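Local coordinates for pirin family protein (PDB 6D0P) that probably acts as a metal-dependent dioxygenase on quercetin, with two cupin domains as in other pirins and a metal site in the first of them, at residues P24-F29 with Y46-N51; G78-K83 with F123-L128; H135-P140 with F266-K271. All coordinates share one frame; numbering follows the deposited sequence. Where two conformers were deposited one is given.

In the fold
Contacts 1 and 2 lie in the N-terminal cupin domain, and their centres are 11 Å apart. Strands 41-52 and 121-131 are neighbours in one sheet and tie them together: A47 N lies 2.8 Å from M125 O, a probable hydrogen bond. Contact 3 stands off, with its centre 27 Å from that of contact 1 and 25 Å from that of contact 2. It joins a loop that follows strand 121-131 to the C-terminal cupin domain. The manganese ion is held by H64, H66, H108 and E110. It is about 11 Å from the side chain of V25, 9 Å from that of M125 and 12 Å from that of V267.

Contact 1 of 3, residues P24-F29 with Y46-N51; sequences PVYNLF and YAAPYN
Y26 and Y46 form an antiparallel hydrogen-bonded pair between strands 23-30 and 41-52. Y26 N donates to Y46 O at 2.9 Å, with an N-H...O angle of 161°. Y46 N returns a bond to Y26 O at 2.8 Å, with an angle of 170°. Y46 O has further company: a V25 CA-H contact, a weak bond from A48 N of its own strand, and the edge of the Y26 ring.

Toward P24 the strands part, and P24 O takes its bond from a water at 2.7 Å. The same water donates to A48 O at 2.8 Å, so it bridges the two backbones. P24 O also receives a CA-H...O contact from A47 CA at 3.3 Å. The Y46 hydroxyl bonds to E124 of strand 121-131.

The side chains add apolar contacts. P24 CG sits over one face of the Y50 ring, 4.0 Å from its centroid, in a CH-pi contact. Y50 CG is anti to its backbone N (chi1 -174°), which brings the ring beside the proline. Y26 CE1 meets A48 CB at 3.8 Å, and L28 CD1 touches Y46 CB at 4.0 Å. L28 and F29 both face L44, a classic beta bulge.

Y26 and Y46 thus satisfy each other's backbone N-H and C=O, while a water bridges P24 O and A48 O where the strands diverge.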
loop_
_atom_site.group_PDB
_atom_site.type_symbol
_atom_site.label_atom_id
_atom_site.label_comp_id
_atom_site.label_asym_id
_atom_site.label_seq_id
_atom_site.Cartn_x
_atom_site.Cartn_y
_atom_site.Cartn_z
ATOM N N PRO A 24 5.888 -9.690 -9.617
ATOM C CA PRO A 24 7.308 -9.360 -9.614
ATOM C C PRO A 24 7.440 -8.001 -8.932
ATOM O O PRO A 24 7.145 -6.992 -9.561
ATOM C CB PRO A 24 7.692 -9.330 -11.089
ATOM C CG PRO A 24 6.444 -8.896 -11.797
ATOM C CD PRO A 24 5.282 -9.347 -10.918
ATOM N N VAL A 25 7.856 -8.000 -7.669
ATOM C CA VAL A 25 7.806 -6.786 -6.869
ATOM C C VAL A 25 9.187 -6.352 -6.360
ATOM O O VAL A 25 10.114 -7.140 -6.193
ATOM C CB VAL A 25 6.861 -6.982 -5.669
ATOM C CG1 VAL A 25 5.420 -7.210 -6.106
ATOM C CG2 VAL A 25 7.326 -8.118 -4.768
ATOM N N TYR A 26 9.246 -5.061 -6.048
ATOM C CA TYR A 26 10.358 -4.423 -5.376
ATOM C C TYR A 26 9.809 -4.013 -4.011
ATOM O O TYR A 26 8.837 -3.220 -3.946
ATOM C CB TYR A 26 10.837 -3.182 -6.134
ATOM C CG TYR A 26 11.343 -3.473 -7.521
ATOM C CD1 TYR A 26 10.473 -3.603 -8.597
ATOM C CD2 TYR A 26 12.685 -3.718 -7.740
ATOM C CE1 TYR A 26 10.936 -3.913 -9.871
ATOM C CE2 TYR A 26 13.162 -4.044 -8.998
ATOM C CZ TYR A 26 12.296 -4.110 -10.071
ATOM O OH TYR A 26 12.797 -4.428 -11.297
ATOM N N ASN A 27 10.328 -4.618 -2.966
ATOM C CA ASN A 27 9.923 -4.263 -1.626
ATOM C C ASN A 27 10.527 -2.897 -1.329
ATOM O O ASN A 27 11.747 -2.787 -1.317
ATOM C CB ASN A 27 10.404 -5.261 -0.573
ATOM C CG ASN A 27 10.005 -4.804 0.811
ATOM O OD1 ASN A 27 10.846 -4.364 1.587
ATOM N ND2 ASN A 27 8.714 -4.784 1.072
ATOM N N LEU A 28 9.705 -1.893 -1.115
ATOM C CA LEU A 28 10.239 -0.532 -0.875
ATOM C C LEU A 28 10.405 -0.271 0.624
ATOM O O LEU A 28 11.249 0.543 1.010
ATOM C CB LEU A 28 9.346 0.490 -1.560
ATOM C CG LEU A 28 9.191 0.276 -3.062
ATOM C CD1 LEU A 28 8.488 1.461 -3.693
ATOM C CD2 LEU A 28 10.546 0.034 -3.715
ATOM N N PHE A 29 9.613 -0.928 1.456
ATOM C CA PHE A 29 9.860 -0.859 2.892
ATOM C C PHE A 29 9.166 -2.043 3.568
ATOM O O PHE A 29 8.172 -2.626 3.063
ATOM C CB PHE A 29 9.471 0.496 3.513
ATOM C CG PHE A 29 8.017 0.895 3.494
ATOM C CD1 PHE A 29 7.090 0.283 4.327
ATOM C CD2 PHE A 29 7.580 1.945 2.696
ATOM C CE1 PHE A 29 5.758 0.682 4.305
ATOM C CE2 PHE A 29 6.268 2.365 2.704
ATOM C CZ PHE A 29 5.354 1.728 3.516
ATOM N N TYR A 46 6.076 -2.978 -4.599
ATOM C CA TYR A 46 5.702 -2.348 -5.861
ATOM C C TYR A 46 5.985 -3.268 -7.045
ATOM O O TYR A 46 7.143 -3.585 -7.334
ATOM C CB TYR A 46 6.450 -1.024 -6.026
ATOM C CG TYR A 46 6.313 -0.355 -7.368
ATOM C CD1 TYR A 46 5.088 -0.226 -7.990
ATOM C CD2 TYR A 46 7.405 0.223 -7.989
ATOM C CE1 TYR A 46 4.952 0.427 -9.212
ATOM C CE2 TYR A 46 7.285 0.882 -9.206
ATOM C CZ TYR A 46 6.057 0.976 -9.829
ATOM O OH TYR A 46 5.931 1.617 -11.038
ATOM N N ALA A 47 4.936 -3.692 -7.734
ATOM C CA ALA A 47 5.125 -4.420 -8.983
ATOM C C ALA A 47 5.272 -3.376 -10.092
ATOM O O ALA A 47 4.266 -2.835 -10.570
ATOM C CB ALA A 47 3.967 -5.339 -9.248
ATOM N N ALA A 48 6.505 -3.027 -10.420
ATOM C CA ALA A 48 6.763 -2.116 -11.519
ATOM C C ALA A 48 6.283 -2.772 -12.819
ATOM O O ALA A 48 6.182 -3.999 -12.870
ATOM C CB ALA A 48 8.228 -1.786 -11.568
ATOM N N PRO A 49 5.993 -1.981 -13.851
ATOM C CA PRO A 49 5.431 -2.510 -15.122
ATOM C C PRO A 49 6.199 -3.737 -15.627
ATOM O O PRO A 49 7.420 -3.676 -15.822
ATOM C CB PRO A 49 5.501 -1.337 -16.103
ATOM C CG PRO A 49 5.363 -0.136 -15.198
ATOM C CD PRO A 49 6.121 -0.512 -13.941
ATOM N N TYR A 50 5.472 -4.832 -15.789
ATOM C CA TYR A 50 6.050 -6.103 -16.210
ATOM C C TYR A 50 5.111 -6.750 -17.228
ATOM O O TYR A 50 3.906 -6.858 -17.004
ATOM C CB TYR A 50 6.260 -7.011 -14.991
ATOM C CG TYR A 50 6.989 -8.293 -15.282
ATOM C CD1 TYR A 50 6.339 -9.389 -15.826
ATOM C CD2 TYR A 50 8.343 -8.418 -14.999
ATOM C CE1 TYR A 50 7.013 -10.576 -16.084
ATOM C CE2 TYR A 50 9.025 -9.601 -15.246
ATOM C CZ TYR A 50 8.356 -10.678 -15.784
ATOM O OH TYR A 50 9.030 -11.838 -16.007
ATOM N N ASN A 51 5.670 -7.200 -18.338
ATOM C CA ASN A 51 4.858 -7.751 -19.403
ATOM C C ASN A 51 4.510 -9.230 -19.168
ATOM O O ASN A 51 5.393 -10.075 -19.044
ATOM C CB ASN A 51 5.565 -7.659 -20.754
ATOM C CG ASN A 51 4.650 -8.135 -21.861
ATOM O OD1 ASN A 51 3.542 -7.637 -21.983
ATOM N ND2 ASN A 51 5.082 -9.123 -22.629
HETATM O O HOH W 1 8.115 -5.604 -11.643
#

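Contact 2 of 3, residues G78-K83 with F123-L128; sequences GEVTHK and FEMVQL
Part of the packing between two facing walls of the N-terminal cupin barrel is V80 against F123 and M125. V80 begins strand 80-84, which pairs with strand 106-112 in one sheet. F123 and M125 lie on strand 121-131 of the sheet that faces it. No hydrogen bond links the two segments, so the contact is almost wholly apolar.

V80 CG2 does the touching. It comes to the edge of the F123 ring, near the ring plane, 3.6 Å from CZ and 3.7 Å from CE1. The two side chains cross at about a right angle. F123 CG is anti to its backbone N (chi1 -178°), and this carries the ring across toward the opposite wall. E79 O also lies at that edge, 3.9 Å from F123 CE1. The ring meets H112 and touches F52 as well.

G78 approaches the same ring, with its CA 4.4 Å from F123 CD1. Its phi of 82° is positive, and having no side chain lets the ring sit close. E79 turns its side chain away, and its OE1 bonds to S113. E79 N is buried here and has no partner in the model.

M125 is a selenomethionine modelled in two conformers. In one of them SE is 3.9 Å from V80 CG2, a contact to be read with that reserve. F23 of strand 23-30 touches both V80 and M125.

The metal site is close by. The V80 side chain is about 4 Å from that of E110, a manganese ligand. Q127 NE2 bonds to E110 OE2, so it is a second-shell partner of that ligand. Apolar residues thus line the barrel interior beside the metal, an arrangement typical of the cupin fold.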
loop_
_atom_site.group_PDB
_atom_site.type_symbol
_atom_site.label_atom_id
_atom_site.label_comp_id
_atom_site.label_asym_id
_atom_site.label_seq_id
_atom_site.Cartn_x
_atom_site.Cartn_y
_atom_site.Cartn_z
ATOM N N GLY A 78 -3.291 -3.496 -15.703
ATOM C CA GLY A 78 -3.741 -4.869 -15.483
ATOM C C GLY A 78 -4.772 -4.946 -14.360
ATOM O O GLY A 78 -5.247 -3.912 -13.859
ATOM N N GLU A 79 -5.106 -6.171 -13.935
ATOM C CA GLU A 79 -6.203 -6.393 -12.994
ATOM C C GLU A 79 -5.881 -7.575 -12.084
ATOM O O GLU A 79 -5.245 -8.513 -12.523
ATOM C CB GLU A 79 -7.498 -6.780 -13.710
ATOM C CG GLU A 79 -7.965 -5.838 -14.798
ATOM C CD GLU A 79 -9.353 -6.159 -15.352
ATOM O OE1 GLU A 79 -9.816 -7.348 -15.224
ATOM O OE2 GLU A 79 -9.982 -5.219 -15.945
ATOM N N VAL A 80 -6.389 -7.532 -10.846
ATOM C CA VAL A 80 -6.178 -8.590 -9.867
ATOM C C VAL A 80 -7.533 -9.103 -9.382
ATOM O O VAL A 80 -8.408 -8.310 -9.018
ATOM C CB VAL A 80 -5.325 -8.078 -8.692
ATOM C CG1 VAL A 80 -5.244 -9.068 -7.534
ATOM C CG2 VAL A 80 -3.931 -7.682 -9.144
ATOM N N THR A 81 -7.714 -10.424 -9.410
ATOM C CA THR A 81 -8.876 -11.064 -8.844
ATOM C C THR A 81 -8.434 -11.746 -7.535
ATOM O O THR A 81 -7.339 -12.337 -7.466
ATOM C CB THR A 81 -9.517 -12.052 -9.818
ATOM O OG1 THR A 81 -10.045 -11.298 -10.912
ATOM C CG2 THR A 81 -10.639 -12.864 -9.195
ATOM N N HIS A 82 -9.242 -11.623 -6.496
ATOM C CA HIS A 82 -8.933 -12.235 -5.213
ATOM C C HIS A 82 -10.175 -13.003 -4.762
ATOM O O HIS A 82 -11.284 -12.654 -5.126
ATOM C CB HIS A 82 -8.446 -11.202 -4.192
ATOM C CG HIS A 82 -9.383 -10.058 -4.000
ATOM N ND1 HIS A 82 -10.256 -9.994 -2.943
ATOM C CD2 HIS A 82 -9.626 -8.969 -4.765
ATOM C CE1 HIS A 82 -10.989 -8.898 -3.052
ATOM N NE2 HIS A 82 -10.616 -8.245 -4.158
ATOM N N LYS A 83 -9.952 -14.064 -4.005
ATOM C CA LYS A 83 -11.008 -14.934 -3.547
ATOM C C LYS A 83 -10.588 -15.520 -2.200
ATOM O O LYS A 83 -9.459 -15.998 -2.091
ATOM C CB LYS A 83 -11.243 -16.086 -4.535
ATOM C CG LYS A 83 -12.296 -17.085 -4.080
ATOM C CD LYS A 83 -12.864 -17.988 -5.156
ATOM C CE LYS A 83 -11.878 -18.999 -5.695
ATOM N NZ LYS A 83 -12.554 -19.951 -6.611
ATOM N N PHE A 123 1.611 -5.256 -16.368
ATOM C CA PHE A 123 1.007 -5.383 -15.075
ATOM C C PHE A 123 1.748 -4.431 -14.141
ATOM O O PHE A 123 2.975 -4.447 -14.112
ATOM C CB PHE A 123 1.115 -6.830 -14.591
ATOM C CG PHE A 123 0.468 -7.101 -13.261
ATOM C CD1 PHE A 123 -0.907 -7.280 -13.165
ATOM C CD2 PHE A 123 1.227 -7.199 -12.111
ATOM C CE1 PHE A 123 -1.510 -7.554 -11.950
ATOM C CE2 PHE A 123 0.626 -7.476 -10.893
ATOM C CZ PHE A 123 -0.742 -7.646 -10.810
ATOM N N GLU A 124 1.027 -3.618 -13.388
ATOM C CA GLU A 124 1.661 -2.688 -12.465
ATOM C C GLU A 124 0.714 -2.499 -11.286
ATOM O O GLU A 124 -0.467 -2.214 -11.490
ATOM C CB GLU A 124 1.957 -1.351 -13.157
ATOM C CG GLU A 124 2.660 -0.335 -12.251
ATOM C CD GLU A 124 2.821 1.054 -12.858
ATOM O OE1 GLU A 124 2.088 1.352 -13.844
ATOM O OE2 GLU A 124 3.668 1.847 -12.328
HETATM N N MSE A 125 1.224 -2.679 -10.072
HETATM C CA MSE A 125 0.394 -2.518 -8.883
HETATM C C MSE A 125 1.232 -2.235 -7.685
HETATM O O MSE A 125 2.441 -2.373 -7.730
HETATM C CB MSE A 125 -0.490 -3.759 -8.643
HETATM C CG MSE A 125 0.255 -5.014 -8.225
HETATM SE SE MSE A 125 -0.905 -6.239 -7.164
HETATM C CE MSE A 125 0.192 -6.031 -5.549
ATOM N N VAL A 126 0.572 -1.791 -6.622
ATOM C CA VAL A 126 1.186 -1.592 -5.309
ATOM C C VAL A 126 0.360 -2.377 -4.281
ATOM O O VAL A 126 -0.913 -2.381 -4.358
ATOM C CB VAL A 126 1.251 -0.102 -4.907
ATOM C CG1 VAL A 126 1.401 0.076 -3.399
ATOM C CG2 VAL A 126 2.378 0.609 -5.638
ATOM N N GLN A 127 1.046 -3.084 -3.394
ATOM C CA GLN A 127 0.394 -3.663 -2.215
ATOM C C GLN A 127 1.040 -3.047 -0.966
ATOM O O GLN A 127 2.274 -3.076 -0.786
ATOM C CB GLN A 127 0.391 -5.196 -2.151
ATOM C CG GLN A 127 -0.375 -5.695 -0.910
ATOM C CD GLN A 127 -0.764 -7.158 -0.913
ATOM O OE1 GLN A 127 -0.230 -7.958 -0.128
ATOM N NE2 GLN A 127 -1.689 -7.522 -1.806
ATOM N N LEU A 128 0.189 -2.437 -0.149
ATOM C CA LEU A 128 0.566 -1.774 1.073
ATOM C C LEU A 128 -0.089 -2.481 2.263
ATOM O O LEU A 128 -1.312 -2.721 2.258
ATOM C CB LEU A 128 0.075 -0.323 0.981
ATOM C CG LEU A 128 0.175 0.515 2.257
ATOM C CD1 LEU A 128 1.613 0.878 2.540
ATOM C CD2 LEU A 128 -0.642 1.791 2.135
#

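Contact 3 of 3, residues H135-P140 with F266-K271; sequences HSKMTP and FVMNTK
K137 carries this contact, reaching from the loop after strand 121-131 to V267, M268 and N269 of the C-terminal cupin domain. The type I turn from S136 to T139 contains both K137 and M138.

The polar part centres on the ammonium group. K137 NZ donates to V267 O at 2.9 Å, approaching from above the carbonyl plane. The chain is extended through its middle torsions until the last, where it bends (chi4 -70°) and turns NZ to this carbonyl. N131 OD1 and G68 O also accept from NZ. A water lies 3.2 Å from K137 NZ in a weak bond and also reaches M268 O. N269 lies across the lysine chain, with OD1 3.3 Å from both K137 CD and K137 CE. Its amide ND2 bonds to P259 O instead.

The apolar part is carried by two selenomethionines. M138 SE meets M268 CE at 4.0 Å, and the two side chains cross at about a right angle. M268 SE lies 4.1 Å from K137 CD, so it packs against the lysine methylenes.

The buried ammonium is gripped by three oxygen acceptors besides the weak water. These would probably stabilise its positive charge where the loop of the N-terminal half meets the C-terminal cupin domain.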
loop_
_atom_site.group_PDB
_atom_site.type_symbol
_atom_site.label_atom_id
_atom_site.label_comp_id
_atom_site.label_asym_id
_atom_site.label_seq_id
_atom_site.Cartn_x
_atom_site.Cartn_y
_atom_site.Cartn_z
ATOM N N HIS A 135 -6.516 -2.957 19.822
ATOM C CA HIS A 135 -7.941 -3.219 20.086
ATOM C C HIS A 135 -8.716 -3.656 18.841
ATOM O O HIS A 135 -9.764 -4.271 18.992
ATOM C CB HIS A 135 -8.610 -1.965 20.671
ATOM C CG HIS A 135 -8.094 -1.607 22.015
ATOM N ND1 HIS A 135 -7.102 -0.669 22.197
ATOM C CD2 HIS A 135 -8.398 -2.085 23.234
ATOM C CE1 HIS A 135 -6.829 -0.576 23.482
ATOM N NE2 HIS A 135 -7.626 -1.428 24.136
ATOM N N SER A 136 -8.216 -3.353 17.648
ATOM C CA SER A 136 -8.919 -3.595 16.398
ATOM C C SER A 136 -8.396 -4.844 15.681
ATOM O O SER A 136 -8.995 -5.294 14.715
ATOM C CB SER A 136 -8.774 -2.385 15.472
ATOM O OG SER A 136 -9.242 -1.195 16.087
ATOM N N LYS A 137 -7.306 -5.427 16.164
ATOM C CA LYS A 137 -6.681 -6.501 15.419
ATOM C C LYS A 137 -7.577 -7.727 15.270
ATOM O O LYS A 137 -7.458 -8.421 14.248
ATOM C CB LYS A 137 -5.378 -6.932 16.076
ATOM C CG LYS A 137 -4.244 -5.974 15.835
ATOM C CD LYS A 137 -2.954 -6.455 16.421
ATOM C CE LYS A 137 -1.779 -5.598 16.016
ATOM N NZ LYS A 137 -1.460 -5.767 14.585
HETATM N N MSE A 138 -8.410 -8.021 16.259
HETATM C CA MSE A 138 -9.228 -9.251 16.181
HETATM C C MSE A 138 -10.667 -8.989 15.782
HETATM O O MSE A 138 -11.547 -9.807 16.059
HETATM C CB MSE A 138 -9.126 -10.081 17.480
HETATM C CG MSE A 138 -7.669 -10.484 17.763
HETATM SE SE MSE A 138 -7.017 -11.801 16.431
HETATM C CE MSE A 138 -8.084 -13.364 16.924
ATOM N N THR A 139 -10.923 -7.862 15.124
ATOM C CA THR A 139 -12.241 -7.592 14.561
ATOM C C THR A 139 -12.418 -8.502 13.342
ATOM O O THR A 139 -11.447 -8.910 12.743
ATOM C CB THR A 139 -12.431 -6.115 14.178
ATOM O OG1 THR A 139 -11.382 -5.654 13.320
ATOM C CG2 THR A 139 -12.485 -5.200 15.384
ATOM N N PRO A 140 -13.655 -8.822 12.979
ATOM C CA PRO A 140 -13.863 -9.673 11.815
ATOM C C PRO A 140 -13.302 -9.051 10.530
ATOM O O PRO A 140 -13.381 -7.813 10.323
ATOM C CB PRO A 140 -15.391 -9.845 11.688
ATOM C CG PRO A 140 -15.923 -9.473 13.061
ATOM C CD PRO A 140 -14.924 -8.472 13.621
ATOM N N PHE A 266 1.467 -12.785 9.455
ATOM C CA PHE A 266 0.784 -12.417 10.681
ATOM C C PHE A 266 1.515 -11.231 11.325
ATOM O O PHE A 266 2.740 -11.239 11.399
ATOM C CB PHE A 266 0.777 -13.569 11.675
ATOM C CG PHE A 266 0.297 -14.890 11.130
ATOM C CD1 PHE A 266 -0.963 -15.004 10.580
ATOM C CD2 PHE A 266 1.072 -16.031 11.266
ATOM C CE1 PHE A 266 -1.427 -16.227 10.125
ATOM C CE2 PHE A 266 0.609 -17.251 10.797
ATOM C CZ PHE A 266 -0.644 -17.347 10.248
ATOM N N VAL A 267 0.777 -10.219 11.778
ATOM C CA VAL A 267 1.397 -9.113 12.490
ATOM C C VAL A 267 0.509 -8.807 13.694
ATOM O O VAL A 267 -0.640 -8.345 13.520
ATOM C CB VAL A 267 1.593 -7.857 11.623
ATOM C CG1 VAL A 267 2.210 -6.743 12.456
ATOM C CG2 VAL A 267 2.441 -8.131 10.390
HETATM N N MSE A 268 1.023 -9.109 14.884
HETATM C CA MSE A 268 0.284 -8.923 16.115
HETATM C C MSE A 268 1.084 -8.030 17.036
HETATM O O MSE A 268 2.028 -7.344 16.579
HETATM C CB MSE A 268 -0.002 -10.315 16.715
HETATM C CG MSE A 268 -0.869 -11.194 15.779
HETATM SE SE MSE A 268 -2.693 -10.465 15.620
HETATM C CE MSE A 268 -3.325 -10.653 17.490
ATOM N N ASN A 269 0.712 -7.991 18.319
ATOM C CA ASN A 269 1.410 -7.133 19.280
ATOM C C ASN A 269 2.389 -7.948 20.135
ATOM O O ASN A 269 3.372 -7.364 20.657
ATOM C CB ASN A 269 0.441 -6.371 20.191
ATOM C CG ASN A 269 -0.428 -5.396 19.430
ATOM O OD1 ASN A 269 -1.622 -5.641 19.280
ATOM N ND2 ASN A 269 0.158 -4.328 18.899
ATOM N N THR A 270 2.134 -9.250 20.309
ATOM C CA THR A 270 2.966 -10.071 21.198
ATOM C C THR A 270 3.367 -11.401 20.543
ATOM O O THR A 270 2.686 -11.901 19.626
ATOM C CB THR A 270 2.209 -10.403 22.493
ATOM O OG1 THR A 270 1.172 -11.337 22.172
ATOM C CG2 THR A 270 1.636 -9.177 23.171
ATOM N N LYS A 271 4.441 -11.996 21.071
ATOM C CA LYS A 271 4.899 -13.310 20.607
ATOM C C LYS A 271 3.824 -14.367 20.941
ATOM O O LYS A 271 3.592 -15.292 20.150
ATOM C CB LYS A 271 6.278 -13.650 21.183
ATOM C CG LYS A 271 7.416 -12.778 20.659
ATOM C CD LYS A 271 8.811 -13.235 21.059
ATOM C CE LYS A 271 9.886 -12.361 20.446
ATOM N NZ LYS A 271 11.192 -13.064 20.414
HETATM O O HOH W 2 1.405 -4.791 15.648
#